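Local coordinates for glutathione S-transferase domain (Burkholderia graminis, PDB 4MF5), which binds glutathione and probably acts as a transferase that joins the thiol of this peptide to electrophilic substrates, at residues A[125-128]-A[133-136]; A[193-198]-A[203-208]; A[100-105]-A[116-121]; A[152-157]-A[173-178]. One frame throughout, in Å; residues are numbered along the deposited sequence. Where two conformers were deposited one is given.

Overall arrangement
Contacts 2 and 4 are buried within the helical half of the protein, whereas contacts 1 and 3 are only partly buried. Contacts 1 and 4 share helix 131-161, with centres 29 Å apart. Contact 1 touches contact 2 through a probable backbone bond from I203 to L126, and contact 3 through the salt bridge of R134 with D121. Contacts 1, 3 and 4 reach the second subunit; contact 2 does not. The chemistry follows the setting: a buried carboxylate receives a straight backbone bond in contact 2, and methylenes and methyls meet an aromatic face and one another in contact 4. Waters bridge the segments in contacts 1, 2 and 3, in 1 and 3 from a loop carbonyl to a side chain, weakly at Y118.

Contact 1. Residues A[125-128]-A[133-136]; sequences QLIP and GRYE
The guanidinium of R134 meets I127 obliquely, and a water lies in its plane at the edge. The touching atom is the end methyl of I127, whose CD1 lies 3.8 Å from R134 NH1. I127 CD1 also comes within 4.1 Å of R134 CG, so the methyl touches the arginine both at the start of its chain and at its guanidinium. I127 places it there with CG1 anti to the backbone nitrogen (chi1 -166°) and the rest of the chain drawn out straight. The water at the edge accepts a bond of 3.0 Å from R134 NH1 and gives one of 3.1 Å to P128 O, tying the arginine of the helix to the carbonyl of the loop. In the conformer described, NH1 is thus used twice, because it also forms a salt bridge with D121 of helix 112-123. P128 makes the second half of the contact. Its CG lies 3.5 Å from G133 O, and its CB packs against the G133 carbonyl carbon at 3.6 Å. With no side chain on G133, the proline ring can lie directly on the first turn of the helix, where D130 bonds to the G133 backbone nitrogen. Beyond the pair, R134 packs on R134 of the second subunit. Joining the last helix of the thioredoxin-like domain to helix 131-161, segment 125-128 is the kind of interdomain linker that characterises the glutathione transferase fold, folded back onto the start of the all-helical domain.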
# COMPACT_ATOMS: atom_id res chain seq x y z
N GLN A 125 15.86 -12.83 2.19
CA GLN A 125 16.52 -11.84 3.02
C GLN A 125 15.58 -10.71 3.39
O GLN A 125 14.78 -10.28 2.57
CB GLN A 125 17.73 -11.24 2.28
CG GLN A 125 18.83 -12.21 1.99
CD GLN A 125 19.94 -11.50 1.27
OE1 GLN A 125 20.68 -10.69 1.87
NE2 GLN A 125 20.06 -11.76 -0.04
N LEU A 126 15.72 -10.21 4.62
CA LEU A 126 15.11 -8.93 5.04
C LEU A 126 13.60 -9.00 5.17
O LEU A 126 12.90 -7.99 5.19
CB LEU A 126 15.59 -7.75 4.18
CG LEU A 126 17.10 -7.56 4.24
CD1 LEU A 126 17.53 -6.40 3.37
CD2 LEU A 126 17.62 -7.40 5.66
N ILE A 127 13.10 -10.21 5.37
CA ILE A 127 11.73 -10.44 5.81
C ILE A 127 11.80 -11.58 6.80
O ILE A 127 12.61 -12.48 6.63
CB ILE A 127 10.79 -10.71 4.61
CG1 ILE A 127 9.32 -10.61 5.00
CG2 ILE A 127 11.15 -12.03 3.92
CD1 ILE A 127 8.36 -10.64 3.84
N PRO A 128 10.97 -11.59 7.85
CA PRO A 128 11.00 -12.72 8.76
C PRO A 128 10.66 -14.01 8.02
O PRO A 128 9.87 -14.02 7.08
CB PRO A 128 9.90 -12.38 9.77
CG PRO A 128 9.89 -10.89 9.80
CD PRO A 128 10.07 -10.54 8.35
N GLY A 133 5.43 -13.54 11.25
CA GLY A 133 6.36 -12.45 11.05
C GLY A 133 6.29 -11.89 9.64
O GLY A 133 6.42 -10.68 9.43
N ARG A 134 6.10 -12.77 8.66
CA ARG A 134 5.93 -12.34 7.27
C ARG A 134 4.73 -11.41 7.13
O ARG A 134 4.81 -10.36 6.50
CB ARG A 134 5.72 -13.54 6.35
CG ARG A 134 5.29 -13.15 4.94
CD ARG A 134 4.94 -14.36 4.10
NE ARG A 134 4.74 -13.98 2.69
CZ ARG A 134 5.73 -13.70 1.85
NH1 ARG A 134 6.98 -13.79 2.24
NH2 ARG A 134 5.48 -13.37 0.60
N TYR A 135 3.60 -11.82 7.69
CA TYR A 135 2.41 -10.98 7.61
C TYR A 135 2.58 -9.66 8.35
O TYR A 135 2.09 -8.64 7.90
CB TYR A 135 1.14 -11.74 8.03
CG TYR A 135 0.82 -12.85 7.08
CD1 TYR A 135 0.50 -12.60 5.75
CD2 TYR A 135 0.88 -14.17 7.49
CE1 TYR A 135 0.28 -13.62 4.85
CE2 TYR A 135 0.66 -15.19 6.61
CZ TYR A 135 0.38 -14.92 5.29
OH TYR A 135 0.18 -15.97 4.41
N GLU A 136 3.27 -9.68 9.49
CA GLU A 136 3.58 -8.45 10.20
C GLU A 136 4.43 -7.51 9.35
O GLU A 136 4.21 -6.29 9.34
CB GLU A 136 4.24 -8.77 11.54
CG GLU A 136 4.37 -7.57 12.43
CD GLU A 136 5.02 -7.88 13.75
OE1 GLU A 136 5.92 -8.72 13.83
OE2 GLU A 136 4.62 -7.27 14.75
O HOH W 1 8.37 -14.99 4.57

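Contact 2. Residues A[193-198]-A[203-208]; sequences REWILG and IADIAT
At the centre of this contact I196 gives its backbone N-H to the carboxylate of D205, N to OD1 measuring 2.9 Å. The bond is nearly straight, 172° at the hydrogen, and falls on the syn lone pair of OD1. The flank of I196 closes round the same oxygen, CG1 approaching OD1 to 3.3 Å, while its CG2 packs 4.0 Å from A204 CB. Its CD1 reaches on to T208, whose OG1 bonds back to A204 O. The W195 and D205 side chains cross at about a right angle, the indole and carboxylate planes being turned 59° against each other; D205 OD1 lies at the indole edge, near its plane, 3.4 Å from W195 CE3. D205 OD2 accepts a short bond of 2.6 Å from a water. That water in turn receives the N-H of L197. One layer further out, the type I turn from W195 to G198 presents the two loop nitrogens, and S202 positions the helix: its backbone N-H is given to D205 OD2, and its OG receives the N-H of A204. This is consistent with the S-x-x-D N-capping box of glutathione transferases, and Y201 touching I206 resembles the accompanying hydrophobic staple. Packed among apolar groups, the buried carboxylate is met by two backbone N-H groups and a water at the first turn of a helix, a setting that would probably hold it ionised.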
# COMPACT_ATOMS: atom_id res chain seq x y z
N ARG A 193 12.36 -1.07 20.53
CA ARG A 193 12.73 -1.86 19.36
C ARG A 193 13.88 -1.20 18.63
O ARG A 193 13.94 0.03 18.51
CB ARG A 193 11.55 -2.02 18.38
CG ARG A 193 10.42 -2.86 18.91
CD ARG A 193 9.32 -3.11 17.86
NE ARG A 193 8.31 -4.02 18.40
CZ ARG A 193 7.28 -3.67 19.16
NH1 ARG A 193 7.03 -2.39 19.46
NH2 ARG A 193 6.45 -4.61 19.63
N GLU A 194 14.76 -2.01 18.07
CA GLU A 194 15.83 -1.51 17.22
C GLU A 194 15.26 -0.94 15.91
O GLU A 194 15.57 0.17 15.50
CB GLU A 194 16.84 -2.62 16.92
CG GLU A 194 18.20 -2.13 16.51
CD GLU A 194 18.89 -1.36 17.62
OE1 GLU A 194 18.64 -1.64 18.80
OE2 GLU A 194 19.67 -0.47 17.30
N TRP A 195 14.44 -1.77 15.27
CA TRP A 195 13.86 -1.54 13.97
C TRP A 195 12.36 -1.80 14.07
O TRP A 195 11.85 -2.23 15.11
CB TRP A 195 14.53 -2.45 12.92
CG TRP A 195 15.96 -2.13 12.69
CD1 TRP A 195 17.03 -2.87 13.07
CD2 TRP A 195 16.48 -0.97 12.02
NE1 TRP A 195 18.19 -2.25 12.70
CE2 TRP A 195 17.88 -1.10 12.03
CE3 TRP A 195 15.90 0.15 11.43
CZ2 TRP A 195 18.72 -0.13 11.46
CZ3 TRP A 195 16.72 1.09 10.86
CH2 TRP A 195 18.11 0.95 10.88
N ILE A 196 11.63 -1.56 12.98
CA ILE A 196 10.18 -1.66 13.05
C ILE A 196 9.70 -3.05 13.51
O ILE A 196 8.73 -3.15 14.27
CB ILE A 196 9.53 -1.20 11.72
CG1 ILE A 196 9.73 0.30 11.56
CG2 ILE A 196 8.06 -1.59 11.65
CD1 ILE A 196 9.42 0.80 10.16
N LEU A 197 10.37 -4.11 13.05
CA LEU A 197 9.98 -5.47 13.43
C LEU A 197 10.75 -5.98 14.64
O LEU A 197 10.62 -7.15 14.98
CB LEU A 197 10.14 -6.44 12.26
CG LEU A 197 9.33 -6.04 11.02
CD1 LEU A 197 9.51 -7.09 9.94
CD2 LEU A 197 7.85 -5.86 11.33
N GLY A 198 11.52 -5.15 15.33
CA GLY A 198 12.26 -5.59 16.50
C GLY A 198 13.74 -5.57 16.21
O GLY A 198 14.28 -4.58 15.71
N ILE A 203 12.49 -5.12 5.27
CA ILE A 203 11.82 -4.35 4.26
C ILE A 203 10.88 -3.29 4.84
O ILE A 203 10.59 -2.31 4.16
CB ILE A 203 11.06 -5.24 3.24
CG1 ILE A 203 9.99 -6.12 3.88
CG2 ILE A 203 12.06 -6.03 2.41
CD1 ILE A 203 9.12 -6.82 2.87
N ALA A 204 10.36 -3.48 6.06
CA ALA A 204 9.55 -2.42 6.64
C ALA A 204 10.36 -1.13 6.85
O ALA A 204 9.87 -0.02 6.61
CB ALA A 204 8.93 -2.88 7.96
N ASP A 205 11.59 -1.28 7.32
CA ASP A 205 12.47 -0.12 7.52
C ASP A 205 12.85 0.50 6.19
O ASP A 205 12.88 1.73 6.03
CB ASP A 205 13.71 -0.56 8.31
CG ASP A 205 13.33 -1.29 9.58
OD1 ASP A 205 12.72 -0.65 10.46
OD2 ASP A 205 13.62 -2.51 9.65
N ILE A 206 13.19 -0.35 5.22
CA ILE A 206 13.57 0.11 3.90
C ILE A 206 12.44 0.90 3.23
O ILE A 206 12.68 1.88 2.54
CB ILE A 206 14.06 -1.07 3.04
CG1 ILE A 206 15.35 -1.65 3.66
CG2 ILE A 206 14.28 -0.64 1.60
CD1 ILE A 206 15.81 -2.95 3.02
N ALA A 207 11.19 0.46 3.45
CA ALA A 207 10.05 1.18 2.88
C ALA A 207 9.88 2.55 3.53
O ALA A 207 9.47 3.50 2.89
CB ALA A 207 8.78 0.38 3.05
N THR A 208 10.13 2.63 4.84
CA THR A 208 9.67 3.74 5.67
C THR A 208 10.70 4.86 5.80
O THR A 208 10.38 6.04 5.63
CB THR A 208 9.26 3.21 7.05
OG1 THR A 208 8.24 2.22 6.89
CG2 THR A 208 8.77 4.30 7.95
O HOH W 2 12.28 -4.36 10.89

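Contact 3. Residues A[100-105]-A[116-121]; sequences NGPDGK and LIYLAD
The β-hairpin of strands 95-98 and 107-110 and the helix 112-123 that follows it form the second half of the thioredoxin-like domain, and P102 in the hairpin turn meets Y118 of that helix. P102 and Y118 come from opposite directions and meet at the hydroxyl end of the phenol and its CE1 corner. P102 CD lies 3.6 Å from Y118 OH and 3.8 Å from CE1, set obliquely to the ring. The backbone adds G101, whose CA also comes to 3.6 Å from the hydroxyl oxygen, Y118 OH. With CG anti to its backbone nitrogen (chi1 171°), Y118 carries its ring out from the helix to the turn. The phenol's main polar partner is D98, just before the loop; a water bound to N100 O at 2.7 Å makes only a weak, 3.3 Å bond to Y118 OH. L107 and L109 of the hairpin pack against the Y118 side chain, and Y135 of the second subunit packs edge-to-face with it, which places the phenol at the dimer interface. Such docking of the final helix against the preceding hairpin is the ββα unit of the thioredoxin-like fold.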
# COMPACT_ATOMS: atom_id res chain seq x y z
N ASN A 100 15.53 -13.32 -14.40
CA ASN A 100 15.40 -14.66 -13.87
C ASN A 100 14.45 -14.70 -12.71
O ASN A 100 14.76 -14.71 -11.53
CB ASN A 100 16.73 -15.28 -13.60
CG ASN A 100 17.54 -15.41 -14.86
OD1 ASN A 100 18.55 -14.76 -15.00
ND2 ASN A 100 17.07 -16.21 -15.80
N GLY A 101 13.19 -14.68 -13.12
CA GLY A 101 12.09 -14.61 -12.20
C GLY A 101 11.54 -15.97 -11.81
O GLY A 101 12.06 -17.03 -12.19
N PRO A 102 10.46 -15.96 -11.04
CA PRO A 102 9.82 -17.21 -10.67
C PRO A 102 9.43 -18.05 -11.88
O PRO A 102 9.13 -17.52 -12.95
CB PRO A 102 8.57 -16.77 -9.91
CG PRO A 102 8.88 -15.38 -9.45
CD PRO A 102 9.75 -14.79 -10.54
N ASP A 103 9.47 -19.36 -11.71
CA ASP A 103 9.07 -20.30 -12.75
C ASP A 103 9.93 -20.16 -13.99
O ASP A 103 9.53 -20.56 -15.07
CB ASP A 103 7.57 -20.21 -13.08
CG ASP A 103 6.71 -20.81 -11.99
OD1 ASP A 103 7.22 -21.65 -11.23
OD2 ASP A 103 5.52 -20.43 -11.91
N GLY A 104 11.13 -19.62 -13.81
CA GLY A 104 12.11 -19.53 -14.88
C GLY A 104 11.73 -18.61 -16.02
O GLY A 104 12.11 -18.85 -17.16
N LYS A 105 10.98 -17.56 -15.72
CA LYS A 105 10.58 -16.60 -16.73
C LYS A 105 10.89 -15.19 -16.22
O LYS A 105 10.92 -14.94 -15.02
CB LYS A 105 9.07 -16.71 -16.97
CG LYS A 105 8.64 -18.05 -17.55
CD LYS A 105 7.13 -18.18 -17.69
CE LYS A 105 6.53 -19.05 -16.59
NZ LYS A 105 5.16 -19.50 -16.93
N LEU A 116 9.62 -4.83 -2.98
CA LEU A 116 10.32 -5.20 -1.75
C LEU A 116 9.97 -6.62 -1.31
O LEU A 116 10.87 -7.38 -0.91
CB LEU A 116 10.00 -4.22 -0.62
CG LEU A 116 10.57 -2.82 -0.75
CD1 LEU A 116 10.10 -1.96 0.39
CD2 LEU A 116 12.08 -2.83 -0.82
N ILE A 117 8.69 -6.98 -1.34
CA ILE A 117 8.27 -8.33 -0.96
C ILE A 117 8.88 -9.35 -1.93
O ILE A 117 9.42 -10.37 -1.51
CB ILE A 117 6.73 -8.42 -0.90
CG1 ILE A 117 6.20 -7.53 0.21
CG2 ILE A 117 6.33 -9.87 -0.69
CD1 ILE A 117 4.70 -7.27 0.11
N TYR A 118 8.79 -9.07 -3.23
CA TYR A 118 9.39 -9.96 -4.23
C TYR A 118 10.87 -10.19 -3.96
O TYR A 118 11.33 -11.33 -3.98
CB TYR A 118 9.19 -9.40 -5.64
CG TYR A 118 9.98 -10.19 -6.65
CD1 TYR A 118 9.66 -11.52 -6.90
CD2 TYR A 118 11.09 -9.64 -7.29
CE1 TYR A 118 10.44 -12.28 -7.74
CE2 TYR A 118 11.84 -10.40 -8.17
CZ TYR A 118 11.51 -11.73 -8.39
OH TYR A 118 12.23 -12.53 -9.24
N LEU A 119 11.64 -9.13 -3.78
CA LEU A 119 13.07 -9.26 -3.59
C LEU A 119 13.40 -9.99 -2.30
O LEU A 119 14.36 -10.77 -2.25
CB LEU A 119 13.75 -7.90 -3.65
CG LEU A 119 13.72 -7.22 -5.02
CD1 LEU A 119 14.29 -5.81 -4.91
CD2 LEU A 119 14.46 -8.04 -6.08
N ALA A 120 12.63 -9.76 -1.24
CA ALA A 120 12.85 -10.45 0.01
C ALA A 120 12.62 -11.95 -0.19
O ALA A 120 13.38 -12.78 0.31
CB ALA A 120 11.94 -9.90 1.09
N ASP A 121 11.57 -12.29 -0.91
CA ASP A 121 11.26 -13.69 -1.17
C ASP A 121 12.29 -14.34 -2.08
O ASP A 121 12.65 -15.50 -1.89
CB ASP A 121 9.89 -13.83 -1.84
CG ASP A 121 8.73 -13.56 -0.93
OD1 ASP A 121 8.91 -13.45 0.30
OD2 ASP A 121 7.60 -13.46 -1.48
O HOH W 3 13.70 -15.49 -9.17

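Contact 4. Residues A[152-157]-A[173-178]; sequences FGQLGF and DRYVAE
Q154, L155, Y175 and V176 form a buried helix-helix contact in the all-helical domain, between helix 131-161 and helix 170-190. The two segments run largely antiparallel, at 144°, with axes 8.5 Å apart at closest approach. Q154 sets a methylene over the ring of Y175: its CB stands 3.6 Å from the centroid of that ring, close enough to the normal (7°) to be a true CH-pi contact. The opposite face carries R174 CG, so the phenol is sandwiched between two aliphatic groups. These helices belong to the bundle typical of the glutathione transferase C-terminal domain, and here they also reach across the dimer. Q154 bends at chi2 (-37°), which leads its amide away from the ring, and OE1 accepts bonds from Y175 OH and R174 NH2 of the second subunit. The reciprocal bonds hold the Y175 and R174 described here; within the chain R174 NE bonds only weakly to Y175 OH, and R174 itself binds glutathione in a crystal structure of this protein. Alongside, L155 CB packs 3.8 Å from Y175 CB, and L155 CD1 meets V176 CG2 at 3.6 Å, with L215 touching L155 and L224 touching V176.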
# COMPACT_ATOMS: atom_id res chain seq x y z
N PHE A 152 2.95 12.05 3.72
CA PHE A 152 4.16 12.85 3.69
C PHE A 152 4.27 13.52 2.32
O PHE A 152 4.69 14.68 2.21
CB PHE A 152 5.42 12.03 3.95
CG PHE A 152 5.63 11.54 5.38
CD1 PHE A 152 4.68 11.64 6.39
CD2 PHE A 152 6.84 10.94 5.68
CE1 PHE A 152 4.94 11.13 7.66
CE2 PHE A 152 7.10 10.43 6.94
CZ PHE A 152 6.16 10.51 7.93
N GLY A 153 3.92 12.81 1.26
CA GLY A 153 3.97 13.37 -0.07
C GLY A 153 3.05 14.57 -0.25
O GLY A 153 3.42 15.54 -0.90
N GLN A 154 1.85 14.52 0.31
CA GLN A 154 0.94 15.66 0.19
C GLN A 154 1.48 16.84 0.99
O GLN A 154 1.37 18.00 0.56
CB GLN A 154 -0.50 15.35 0.62
CG GLN A 154 -1.18 14.20 -0.11
CD GLN A 154 -0.81 14.15 -1.54
OE1 GLN A 154 -1.19 15.02 -2.34
NE2 GLN A 154 -0.05 13.12 -1.91
N LEU A 155 2.06 16.59 2.16
CA LEU A 155 2.70 17.68 2.90
C LEU A 155 3.82 18.29 2.08
O LEU A 155 3.97 19.52 2.01
CB LEU A 155 3.18 17.20 4.26
CG LEU A 155 3.90 18.27 5.11
CD1 LEU A 155 3.09 19.58 5.17
CD2 LEU A 155 4.18 17.75 6.50
N GLY A 156 4.65 17.46 1.46
CA GLY A 156 5.70 17.98 0.63
C GLY A 156 5.17 18.89 -0.47
O GLY A 156 5.74 19.96 -0.76
N PHE A 157 4.08 18.47 -1.10
CA PHE A 157 3.48 19.31 -2.13
C PHE A 157 3.05 20.66 -1.54
O PHE A 157 3.47 21.70 -2.02
CB PHE A 157 2.30 18.65 -2.82
CG PHE A 157 1.66 19.57 -3.82
CD1 PHE A 157 2.33 19.89 -4.97
CD2 PHE A 157 0.46 20.22 -3.53
CE1 PHE A 157 1.80 20.80 -5.87
CE2 PHE A 157 -0.08 21.13 -4.44
CZ PHE A 157 0.60 21.42 -5.60
N ASP A 173 -1.75 22.50 6.52
CA ASP A 173 -1.93 22.20 7.92
C ASP A 173 -2.60 20.84 8.17
O ASP A 173 -2.28 20.16 9.15
CB ASP A 173 -2.67 23.33 8.61
CG ASP A 173 -1.81 24.61 8.74
OD1 ASP A 173 -0.59 24.57 8.42
OD2 ASP A 173 -2.36 25.61 9.15
N ARG A 174 -3.52 20.47 7.30
CA ARG A 174 -4.13 19.14 7.35
C ARG A 174 -3.05 18.05 7.27
O ARG A 174 -3.06 17.08 8.03
CB ARG A 174 -5.13 19.03 6.19
CG ARG A 174 -5.59 17.63 5.86
CD ARG A 174 -6.63 17.68 4.74
NE ARG A 174 -7.00 16.37 4.21
CZ ARG A 174 -7.88 15.56 4.76
NH1 ARG A 174 -8.53 15.92 5.86
NH2 ARG A 174 -8.13 14.38 4.19
N TYR A 175 -2.13 18.20 6.33
CA TYR A 175 -1.09 17.19 6.13
C TYR A 175 0.03 17.29 7.17
O TYR A 175 0.67 16.28 7.46
CB TYR A 175 -0.60 17.15 4.67
CG TYR A 175 -1.75 16.83 3.76
CD1 TYR A 175 -2.36 15.58 3.78
CD2 TYR A 175 -2.30 17.80 2.93
CE1 TYR A 175 -3.48 15.32 3.02
CE2 TYR A 175 -3.41 17.54 2.16
CZ TYR A 175 -4.01 16.30 2.21
OH TYR A 175 -5.15 16.09 1.47
N VAL A 176 0.24 18.46 7.78
CA VAL A 176 1.12 18.54 8.95
C VAL A 176 0.54 17.70 10.08
O VAL A 176 1.25 16.89 10.69
CB VAL A 176 1.32 19.99 9.42
CG1 VAL A 176 2.04 20.02 10.75
CG2 VAL A 176 2.10 20.78 8.38
N ALA A 177 -0.74 17.89 10.38
CA ALA A 177 -1.35 17.15 11.47
C ALA A 177 -1.28 15.65 11.22
O ALA A 177 -0.96 14.87 12.11
CB ALA A 177 -2.79 17.60 11.67
N GLU A 178 -1.57 15.24 9.99
CA GLU A 178 -1.58 13.81 9.68
C GLU A 178 -0.15 13.24 9.70
O GLU A 178 0.06 12.11 10.16
CB GLU A 178 -2.26 13.57 8.35
CG GLU A 178 -2.29 12.12 7.91
CD GLU A 178 -2.98 11.16 8.83
OE1 GLU A 178 -3.64 11.56 9.82
OE2 GLU A 178 -2.85 9.93 8.56